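Side-chain contacts in glutamate--tRNA ligase (Methanothermobacter thermautotrophicus, PDB 3AII), which probably attaches glutamate to tRNA(Glu) in two steps through an ATP-made glutamyl adenylate, as a non-discriminating archaeal synthetase: residues T174-T179 with T266-Y271; G342-S345 with P350-G353; I368-V373 with Y390-S395; G456-R459 with N465-Y468. All coordinates share one frame; numbering follows the deposited sequence.

Contact 1: residues T174-T179 with T266-Y271; sequences TYYEYT and TRYRVY
Tyr176 reaches from helix 172-184 to Tyr268 in a loop and Val270 at the start of an edge strand of the four-stranded antiparallel sheet in this class I synthetase catalytic domain. The opposite outer strand of that sheet, 188-191, ends at Cys191, a ligand of the bound zinc ion. Along residues 266-271 the contact begins at Tyr268, whose ring is met obliquely by the tyrosine hydroxyl: Tyr176 OH stands 3.5 Å from Tyr268 CD2. The ring carbons follow more loosely, Tyr176 CE2 lying 4.1 Å from Tyr268 CD2. The Arg269 side chain starts out away from the helix, and its NH1 bonds to Met228 O. The backbone nevertheless takes part: Arg269 N donates to a water (2.9 Å) that in turn donates to Tyr176 OH (2.9 Å). At Val270 the strand begins and the direct bond is made. With its CG anti to the carbonyl carbon (chi1 -61°), Tyr176 sends its ring out from the helix, and the phenol group ends beside the strand's backbone. The buried hydroxyl is therefore tied twice, directly to Val270 O and by way of the water to Arg269 N. Phe226 meets the Tyr176 ring edge-to-face, and Met254 of the next strand also touches this tyrosine. The Val270 side chain adds an apolar touch, CB to Tyr176 CE1 at 4.1 Å. The direct bond is short and well aimed: Tyr176 OH to Val270 O is 2.6 Å, in the carbonyl plane on a lone pair, with a C=O...donor angle of 140°.

Contact 2: residues G342-S345 with P350-G353; sequences GEYS and PRLG
Arg351 and Glu343 form a salt bridge across the loop, and the bond inside it is straight: Arg351 NH1 to Glu343 OE1 measures 3.2 Å with an N-H...acceptor angle of 173°. The carboxylate oxygen sits at the edge of the guanidinium, in its plane, although the two flat groups are turned 77° apart. Arg351 NH2 has its stronger partner elsewhere, in a salt bridge to Asp349 OD2, which also accepts from Ser345 N. NE is likewise satisfied by a residue adjoining the segments. Glu343 O comes within 2.9 Å of Arg351 NH2 but lies over the guanidinium face, where the angle is too poor for a hydrogen bond. Glu343 is poorly ordered and touches a crystal neighbour, so its share of the charge pairing may be weaker in solution. Beside these polar groups, Leu352 CD2 makes a CH-pi contact with Tyr344, 3.9 Å from the ring centroid and 11° off the ring normal. Arg351 CB approaches the same ring obliquely. The two segments fold a loop back on itself between helices 333-341 and 355-360: Tyr344 rests on Ile339 and Leu352 on Ala335 of the first helix, while Pro350 and Arg351 touch Ala509, which precedes strand 511-516.

Contact 3: residues I368-V373 with Y390-S395; sequences IRKLMV and YGLNRS
Leu392 meets Lys370 and Leu371 through its two methyls, without a polar bond, and the flat groups of its helix serve other neighbours. The Arg394 guanidinium has Tyr390 O over one face, offset toward the rim, while its NE donates to Lys553 O at the chain terminus. The Tyr390 ring meets His552 with planes about 30° apart, and the Asn393 amide is bonded to Arg364 N, Gly362 O and His552 NE2. Between the helices, Leu392 CD1 presses against the helix backbone, 3.6 Å from Leu371 CB and 3.7 Å from Leu371 N. Leu392 CD2 lies across the stem of Lys370, 3.8 Å from both CD and CE of that lysine. The lysine chain is extended beyond CG, which lies anti to the backbone N (chi1 177°), so its methylenes run past the leucine before the amine is reached. The helices are close here, with Leu371 CA and Leu392 CA 7.5 Å apart. Were Leu392 cut back to an alanine, a gap would probably open beside Leu371 CB and the Lys370 methylenes would lose the methyl they lie against. Leu371 also packs on Lys388 and Ile389 of the same partner helix. Nearer the start of helix 365-375, Ile368 rests on Ile111 of the predicted HIGH region, so this helix joins that part of the catalytic domain to helix 386-397 and, through it, to the C-terminal residues. The two segments bury 143 Å² between them, and the chemistry implies apolar packing at a partly buried margin, Leu371 being the buried member, with directional bonding left to groups such as Asn393.

Contact 4: residues G456-R459 with N465-Y468; sequences GPLR and NVIY
Arg459 NH1 is held by two acceptors, Asn465 OD1 across the hairpin and Glu478 O beyond it. The bond to Asn465 OD1 is 2.9 Å with an N-H...acceptor angle of 161°. It leaves in the guanidinium plane but meets the amide oxygen tilted 33° from the amide plane. Arg459 CG, anti to the backbone N, starts an extended chain that runs alongside the oxygen, CG standing 3.3 Å from Asn465 OD1. Asn465 ND2 is satisfied in its turn by Ser477 OG and Gly479 O. A methionine in place of Arg459 would probably leave Asn465 OD1 and Glu478 O without the donor they share. The backbones pair in antiparallel fashion, their short axes at 149°. Leu458 N to Val466 O and Val466 N to Leu458 O are both 2.8 Å, and Gly456 and Tyr468 form a second two-bond pair. On the face carrying Leu458, Val466 and Tyr468, Leu458 CB touches Val466 CG2 at 3.9 Å, and Leu458 CD1 lies 4.1 Å from Tyr468 CB, the two side chains pointing the same way. At the backbone angles of Gly456 a side chain would strike the preceding carbonyl O, and it would also run into Pro457 CD. This is a two-stranded beta hairpin in a six-stranded sheet, consistent with the beta-barrel anticodon-binding domain of glutaminyl-tRNA synthetase relatives.

The four contacts follow one another along the chain and sample an elongated molecule, and none touches another. Contacts 1, 2 and 3 fall in the catalytic range; contact 4, in the anticodon-binding range, lies across the chain's centre from contact 1, their centres about 75 Å apart. Contacts 2 and 3 are the nearest pair, with about 7 Å between nearest atoms and 23 Å between centres, near the middle of the chain. Contact 3 relates most directly to the predicted HIGH region, because Ile368 packs on Ile111. Contact 1 belongs instead to the sheet bearing zinc ligand Cys191. Nearest atoms of contacts 3 and 4 are about 21 Å apart.

Contact 1: residues T174-T179 with T266-Y271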
# COMPACT_ATOMS: atom_id res chain seq x y z
N THR A 174 -15.23 4.42 27.16
CA THR A 174 -16.19 3.46 26.65
C THR A 174 -15.69 2.04 26.93
O THR A 174 -16.45 1.17 27.40
CB THR A 174 -16.41 3.66 25.14
OG1 THR A 174 -17.02 4.95 24.92
CG2 THR A 174 -17.30 2.57 24.56
N TYR A 175 -14.41 1.79 26.65
CA TYR A 175 -13.87 0.46 26.94
C TYR A 175 -13.91 0.17 28.44
O TYR A 175 -14.10 -0.96 28.84
CB TYR A 175 -12.44 0.31 26.40
CG TYR A 175 -12.34 0.68 24.94
CD1 TYR A 175 -13.18 0.10 24.00
CD2 TYR A 175 -11.39 1.59 24.51
CE1 TYR A 175 -13.09 0.44 22.66
CE2 TYR A 175 -11.29 1.94 23.18
CZ TYR A 175 -12.15 1.37 22.27
OH TYR A 175 -12.05 1.73 20.95
N TYR A 176 -13.69 1.20 29.26
CA TYR A 176 -13.75 1.00 30.72
C TYR A 176 -15.17 0.70 31.17
O TYR A 176 -15.40 -0.19 31.99
CB TYR A 176 -13.21 2.24 31.45
CG TYR A 176 -11.76 2.59 31.16
CD1 TYR A 176 -10.87 1.65 30.66
CD2 TYR A 176 -11.29 3.88 31.39
CE1 TYR A 176 -9.55 1.99 30.39
CE2 TYR A 176 -9.99 4.23 31.13
CZ TYR A 176 -9.11 3.28 30.64
OH TYR A 176 -7.81 3.65 30.40
N GLU A 177 -16.13 1.44 30.62
CA GLU A 177 -17.55 1.23 30.90
C GLU A 177 -17.95 -0.20 30.59
O GLU A 177 -18.62 -0.88 31.41
CB GLU A 177 -18.40 2.19 30.05
CG GLU A 177 -19.90 2.04 30.27
CD GLU A 177 -20.72 2.82 29.24
OE1 GLU A 177 -20.15 3.72 28.59
OE2 GLU A 177 -21.92 2.51 29.07
N TYR A 178 -17.56 -0.68 29.42
CA TYR A 178 -17.94 -2.03 29.03
C TYR A 178 -17.12 -3.11 29.72
O TYR A 178 -17.57 -4.24 29.80
CB TYR A 178 -18.04 -2.18 27.50
CG TYR A 178 -19.31 -1.53 27.04
CD1 TYR A 178 -20.51 -2.21 27.09
CD2 TYR A 178 -19.32 -0.19 26.66
CE1 TYR A 178 -21.69 -1.59 26.72
CE2 TYR A 178 -20.52 0.44 26.30
CZ TYR A 178 -21.69 -0.29 26.34
OH TYR A 178 -22.88 0.31 25.98
N THR A 179 -15.93 -2.77 30.21
CA THR A 179 -15.21 -3.69 31.09
C THR A 179 -15.99 -3.91 32.39
O THR A 179 -16.14 -5.04 32.85
CB THR A 179 -13.80 -3.18 31.41
OG1 THR A 179 -13.03 -3.19 30.20
CG2 THR A 179 -13.11 -4.07 32.44
N THR A 266 -0.10 11.00 28.71
CA THR A 266 -0.02 10.06 29.83
C THR A 266 -1.33 9.98 30.60
O THR A 266 -1.37 9.54 31.75
CB THR A 266 1.12 10.44 30.80
OG1 THR A 266 0.92 11.78 31.27
CG2 THR A 266 2.48 10.35 30.11
N ARG A 267 -2.41 10.40 29.96
CA ARG A 267 -3.73 10.33 30.58
C ARG A 267 -4.12 8.92 31.01
O ARG A 267 -4.76 8.73 32.05
CB ARG A 267 -4.79 10.88 29.62
CG ARG A 267 -4.99 12.38 29.72
CD ARG A 267 -6.41 12.69 30.14
NE ARG A 267 -7.34 12.62 29.02
CZ ARG A 267 -8.65 12.83 29.12
NH1 ARG A 267 -9.41 12.76 28.03
NH2 ARG A 267 -9.20 13.10 30.29
N TYR A 268 -3.75 7.93 30.20
CA TYR A 268 -4.22 6.57 30.43
C TYR A 268 -3.06 5.61 30.59
O TYR A 268 -2.02 5.75 29.94
CB TYR A 268 -5.06 6.09 29.24
CG TYR A 268 -6.22 7.00 28.92
CD1 TYR A 268 -6.19 7.83 27.81
CD2 TYR A 268 -7.33 7.02 29.73
CE1 TYR A 268 -7.26 8.67 27.51
CE2 TYR A 268 -8.41 7.86 29.45
CZ TYR A 268 -8.37 8.67 28.33
OH TYR A 268 -9.44 9.49 28.06
N ARG A 269 -3.24 4.61 31.45
CA ARG A 269 -2.29 3.51 31.53
C ARG A 269 -2.98 2.17 31.35
O ARG A 269 -2.32 1.15 31.24
CB ARG A 269 -1.54 3.54 32.86
CG ARG A 269 -2.38 3.10 34.04
CD ARG A 269 -1.52 2.97 35.30
NE ARG A 269 -0.96 4.26 35.70
CZ ARG A 269 -0.16 4.42 36.75
NH1 ARG A 269 0.18 3.37 37.49
NH2 ARG A 269 0.31 5.62 37.06
N VAL A 270 -4.31 2.16 31.34
CA VAL A 270 -5.00 0.88 31.18
C VAL A 270 -5.57 0.85 29.76
O VAL A 270 -6.38 1.70 29.40
CB VAL A 270 -6.13 0.69 32.21
CG1 VAL A 270 -6.78 -0.67 32.01
CG2 VAL A 270 -5.58 0.80 33.65
N TYR A 271 -5.12 -0.13 28.97
CA TYR A 271 -5.44 -0.17 27.53
C TYR A 271 -6.12 -1.47 27.13
O TYR A 271 -5.79 -2.54 27.65
CB TYR A 271 -4.15 -0.05 26.71
CG TYR A 271 -3.63 1.36 26.64
CD1 TYR A 271 -2.78 1.86 27.62
CD2 TYR A 271 -4.02 2.20 25.61
CE1 TYR A 271 -2.31 3.17 27.54
CE2 TYR A 271 -3.56 3.48 25.53
CZ TYR A 271 -2.72 3.96 26.50
OH TYR A 271 -2.27 5.26 26.38
O HOH W 1 -5.94 4.55 32.37

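Contact 2: residues G342-S345 with P350-G353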
# COMPACT_ATOMS: atom_id res chain seq x y z
N GLY A 342 18.05 5.50 8.04
CA GLY A 342 18.56 5.86 6.73
C GLY A 342 18.30 4.77 5.71
O GLY A 342 17.80 3.70 6.04
N GLU A 343 18.66 5.05 4.46
CA GLU A 343 18.43 4.11 3.37
C GLU A 343 16.96 3.93 3.04
O GLU A 343 16.57 2.93 2.43
CB GLU A 343 19.11 2.76 3.63
CG GLU A 343 20.59 2.78 3.33
CD GLU A 343 20.90 3.48 2.02
OE1 GLU A 343 20.17 3.26 1.03
OE2 GLU A 343 21.88 4.27 1.98
N TYR A 344 16.15 4.89 3.48
CA TYR A 344 14.85 5.17 2.87
C TYR A 344 14.66 6.68 2.96
O TYR A 344 14.87 7.27 4.02
CB TYR A 344 13.70 4.44 3.56
CG TYR A 344 13.76 2.93 3.46
CD1 TYR A 344 13.97 2.30 2.24
CD2 TYR A 344 13.57 2.14 4.58
CE1 TYR A 344 14.03 0.92 2.15
CE2 TYR A 344 13.62 0.76 4.50
CZ TYR A 344 13.85 0.16 3.29
OH TYR A 344 13.89 -1.21 3.21
N SER A 345 14.30 7.30 1.85
CA SER A 345 14.21 8.75 1.77
C SER A 345 12.94 9.26 2.44
O SER A 345 12.83 10.44 2.77
CB SER A 345 14.24 9.20 0.31
OG SER A 345 13.28 8.50 -0.46
N PRO A 350 10.95 4.38 -3.39
CA PRO A 350 10.42 3.38 -4.33
C PRO A 350 10.66 1.94 -3.88
O PRO A 350 10.01 1.02 -4.38
CB PRO A 350 11.17 3.68 -5.63
CG PRO A 350 12.39 4.41 -5.21
CD PRO A 350 12.00 5.21 -4.01
N ARG A 351 11.56 1.75 -2.93
CA ARG A 351 11.79 0.42 -2.37
C ARG A 351 10.65 -0.04 -1.47
O ARG A 351 10.63 -1.20 -1.06
CB ARG A 351 13.11 0.40 -1.60
CG ARG A 351 14.31 0.41 -2.52
CD ARG A 351 15.60 0.71 -1.78
NE ARG A 351 15.65 2.09 -1.30
CZ ARG A 351 16.71 2.63 -0.71
NH1 ARG A 351 17.80 1.89 -0.53
NH2 ARG A 351 16.68 3.89 -0.32
N LEU A 352 9.71 0.85 -1.17
CA LEU A 352 8.63 0.51 -0.25
C LEU A 352 7.34 0.14 -0.98
O LEU A 352 7.09 0.59 -2.10
CB LEU A 352 8.37 1.66 0.71
CG LEU A 352 9.58 2.06 1.56
CD1 LEU A 352 9.24 3.22 2.49
CD2 LEU A 352 10.09 0.85 2.33
N GLY A 353 6.53 -0.70 -0.34
CA GLY A 353 5.26 -1.11 -0.90
C GLY A 353 4.10 -0.24 -0.45
O GLY A 353 2.95 -0.66 -0.49

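Contact 3: residues I368-V373 with Y390-S395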
# COMPACT_ATOMS: atom_id res chain seq x y z
N ILE A 368 -5.05 -0.77 -8.88
CA ILE A 368 -5.15 -1.44 -7.59
C ILE A 368 -6.58 -1.89 -7.31
O ILE A 368 -6.81 -3.03 -6.88
CB ILE A 368 -4.69 -0.51 -6.45
CG1 ILE A 368 -3.23 -0.10 -6.67
CG2 ILE A 368 -4.84 -1.19 -5.11
CD1 ILE A 368 -2.30 -1.26 -6.87
N ARG A 369 -7.53 -1.01 -7.57
CA ARG A 369 -8.93 -1.35 -7.35
C ARG A 369 -9.33 -2.54 -8.21
O ARG A 369 -9.96 -3.47 -7.73
CB ARG A 369 -9.86 -0.16 -7.62
CG ARG A 369 -11.33 -0.48 -7.35
CD ARG A 369 -12.22 0.74 -7.50
NE ARG A 369 -11.94 1.78 -6.51
CZ ARG A 369 -12.51 1.85 -5.31
NH1 ARG A 369 -12.19 2.84 -4.49
NH2 ARG A 369 -13.40 0.94 -4.91
N LYS A 370 -8.93 -2.52 -9.48
CA LYS A 370 -9.30 -3.60 -10.39
C LYS A 370 -8.72 -4.94 -9.95
O LYS A 370 -9.40 -5.97 -9.99
CB LYS A 370 -8.88 -3.29 -11.84
CG LYS A 370 -9.19 -4.42 -12.80
CD LYS A 370 -9.18 -3.99 -14.25
CE LYS A 370 -9.45 -5.19 -15.17
NZ LYS A 370 -9.67 -4.80 -16.59
N LEU A 371 -7.47 -4.92 -9.49
CA LEU A 371 -6.80 -6.13 -9.00
C LEU A 371 -7.59 -6.72 -7.84
O LEU A 371 -7.96 -7.90 -7.86
CB LEU A 371 -5.39 -5.80 -8.54
CG LEU A 371 -4.66 -6.99 -7.90
CD1 LEU A 371 -4.44 -8.09 -8.92
CD2 LEU A 371 -3.35 -6.56 -7.28
N MET A 372 -7.85 -5.90 -6.84
CA MET A 372 -8.53 -6.39 -5.64
C MET A 372 -9.94 -6.88 -5.91
O MET A 372 -10.40 -7.84 -5.28
CB MET A 372 -8.54 -5.32 -4.54
CG MET A 372 -7.14 -4.89 -4.13
SD MET A 372 -6.06 -6.29 -3.79
CE MET A 372 -4.63 -5.47 -3.12
N VAL A 373 -10.64 -6.22 -6.82
CA VAL A 373 -12.00 -6.62 -7.17
C VAL A 373 -12.00 -7.97 -7.87
O VAL A 373 -12.82 -8.84 -7.55
CB VAL A 373 -12.69 -5.57 -8.06
CG1 VAL A 373 -13.95 -6.16 -8.69
CG2 VAL A 373 -13.03 -4.32 -7.25
N TYR A 390 1.45 -4.49 -12.53
CA TYR A 390 2.02 -3.75 -13.65
C TYR A 390 1.21 -4.00 -14.92
O TYR A 390 1.02 -3.09 -15.73
CB TYR A 390 3.48 -4.14 -13.89
CG TYR A 390 4.42 -3.84 -12.74
CD1 TYR A 390 4.11 -2.85 -11.81
CD2 TYR A 390 5.63 -4.50 -12.61
CE1 TYR A 390 4.96 -2.57 -10.76
CE2 TYR A 390 6.49 -4.22 -11.56
CZ TYR A 390 6.15 -3.25 -10.64
OH TYR A 390 7.00 -2.95 -9.61
N GLY A 391 0.76 -5.23 -15.10
CA GLY A 391 -0.05 -5.58 -16.25
C GLY A 391 -1.33 -4.76 -16.33
O GLY A 391 -1.71 -4.30 -17.41
N LEU A 392 -1.99 -4.58 -15.20
CA LEU A 392 -3.22 -3.79 -15.16
C LEU A 392 -2.91 -2.32 -15.39
O LEU A 392 -3.64 -1.62 -16.08
CB LEU A 392 -3.92 -3.97 -13.81
CG LEU A 392 -4.57 -5.33 -13.59
CD1 LEU A 392 -5.01 -5.45 -12.14
CD2 LEU A 392 -5.74 -5.52 -14.54
N ASN A 393 -1.82 -1.86 -14.78
CA ASN A 393 -1.43 -0.47 -14.94
C ASN A 393 -1.03 -0.16 -16.38
O ASN A 393 -1.36 0.90 -16.93
CB ASN A 393 -0.27 -0.12 -14.01
CG ASN A 393 -0.22 1.35 -13.70
OD1 ASN A 393 -1.21 1.92 -13.22
ND2 ASN A 393 0.91 1.99 -13.99
N ARG A 394 -0.29 -1.09 -16.98
CA ARG A 394 0.16 -0.94 -18.36
C ARG A 394 -1.04 -0.79 -19.31
O ARG A 394 -1.03 0.06 -20.20
CB ARG A 394 1.02 -2.13 -18.76
CG ARG A 394 1.56 -2.07 -20.19
CD ARG A 394 2.46 -3.28 -20.48
NE ARG A 394 3.56 -3.36 -19.52
CZ ARG A 394 3.68 -4.30 -18.58
NH1 ARG A 394 4.72 -4.28 -17.75
NH2 ARG A 394 2.78 -5.27 -18.48
N SER A 395 -2.09 -1.58 -19.09
CA SER A 395 -3.29 -1.48 -19.90
C SER A 395 -3.90 -0.09 -19.85
O SER A 395 -4.44 0.39 -20.85
CB SER A 395 -4.31 -2.54 -19.50
OG SER A 395 -3.78 -3.82 -19.78

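Contact 4: residues G456-R459 with N465-Y468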
# COMPACT_ATOMS: atom_id res chain seq x y z
N GLY A 456 27.00 -3.76 -35.25
CA GLY A 456 26.06 -4.27 -36.23
C GLY A 456 25.11 -3.21 -36.74
O GLY A 456 25.24 -2.03 -36.40
N PRO A 457 24.15 -3.62 -37.57
CA PRO A 457 23.22 -2.67 -38.20
C PRO A 457 22.12 -2.25 -37.23
O PRO A 457 21.59 -3.07 -36.48
CB PRO A 457 22.63 -3.48 -39.35
CG PRO A 457 22.67 -4.90 -38.85
CD PRO A 457 23.95 -5.00 -38.06
N LEU A 458 21.79 -0.96 -37.27
CA LEU A 458 20.76 -0.38 -36.42
C LEU A 458 19.87 0.49 -37.28
O LEU A 458 20.32 1.10 -38.24
CB LEU A 458 21.37 0.50 -35.33
CG LEU A 458 22.37 -0.14 -34.38
CD1 LEU A 458 23.15 0.92 -33.59
CD2 LEU A 458 21.65 -1.11 -33.44
N ARG A 459 18.60 0.57 -36.90
CA ARG A 459 17.72 1.57 -37.48
C ARG A 459 17.34 2.53 -36.37
O ARG A 459 16.69 2.13 -35.38
CB ARG A 459 16.46 0.93 -38.05
CG ARG A 459 15.48 1.99 -38.54
CD ARG A 459 14.42 1.42 -39.45
NE ARG A 459 13.45 2.46 -39.79
CZ ARG A 459 13.61 3.37 -40.75
NH1 ARG A 459 14.72 3.41 -41.48
NH2 ARG A 459 12.65 4.26 -40.97
N ASN A 465 19.17 4.24 -41.29
CA ASN A 465 19.80 2.98 -40.95
C ASN A 465 21.31 3.19 -40.93
O ASN A 465 21.86 3.86 -41.80
CB ASN A 465 19.45 1.91 -42.00
CG ASN A 465 17.96 1.86 -42.28
OD1 ASN A 465 17.15 1.89 -41.36
ND2 ASN A 465 17.59 1.79 -43.56
N VAL A 466 21.97 2.65 -39.90
CA VAL A 466 23.40 2.84 -39.75
C VAL A 466 24.05 1.52 -39.39
O VAL A 466 23.36 0.56 -39.05
CB VAL A 466 23.70 3.85 -38.65
CG1 VAL A 466 23.14 5.23 -39.02
CG2 VAL A 466 23.12 3.35 -37.31
N ILE A 467 25.38 1.48 -39.46
CA ILE A 467 26.15 0.35 -38.98
C ILE A 467 27.13 0.83 -37.93
O ILE A 467 27.89 1.78 -38.16
CB ILE A 467 26.86 -0.39 -40.13
CG1 ILE A 467 25.81 -0.92 -41.12
CG2 ILE A 467 27.71 -1.55 -39.59
CD1 ILE A 467 26.36 -1.39 -42.40
N TYR A 468 27.09 0.20 -36.76
CA TYR A 468 27.97 0.54 -35.66
C TYR A 468 29.09 -0.49 -35.62
O TYR A 468 28.84 -1.67 -35.38
CB TYR A 468 27.18 0.55 -34.34
CG TYR A 468 27.95 1.03 -33.13
CD1 TYR A 468 28.69 2.20 -33.18
CD2 TYR A 468 27.93 0.32 -31.93
CE1 TYR A 468 29.40 2.65 -32.07
CE2 TYR A 468 28.63 0.76 -30.83
CZ TYR A 468 29.36 1.93 -30.90
OH TYR A 468 30.06 2.39 -29.81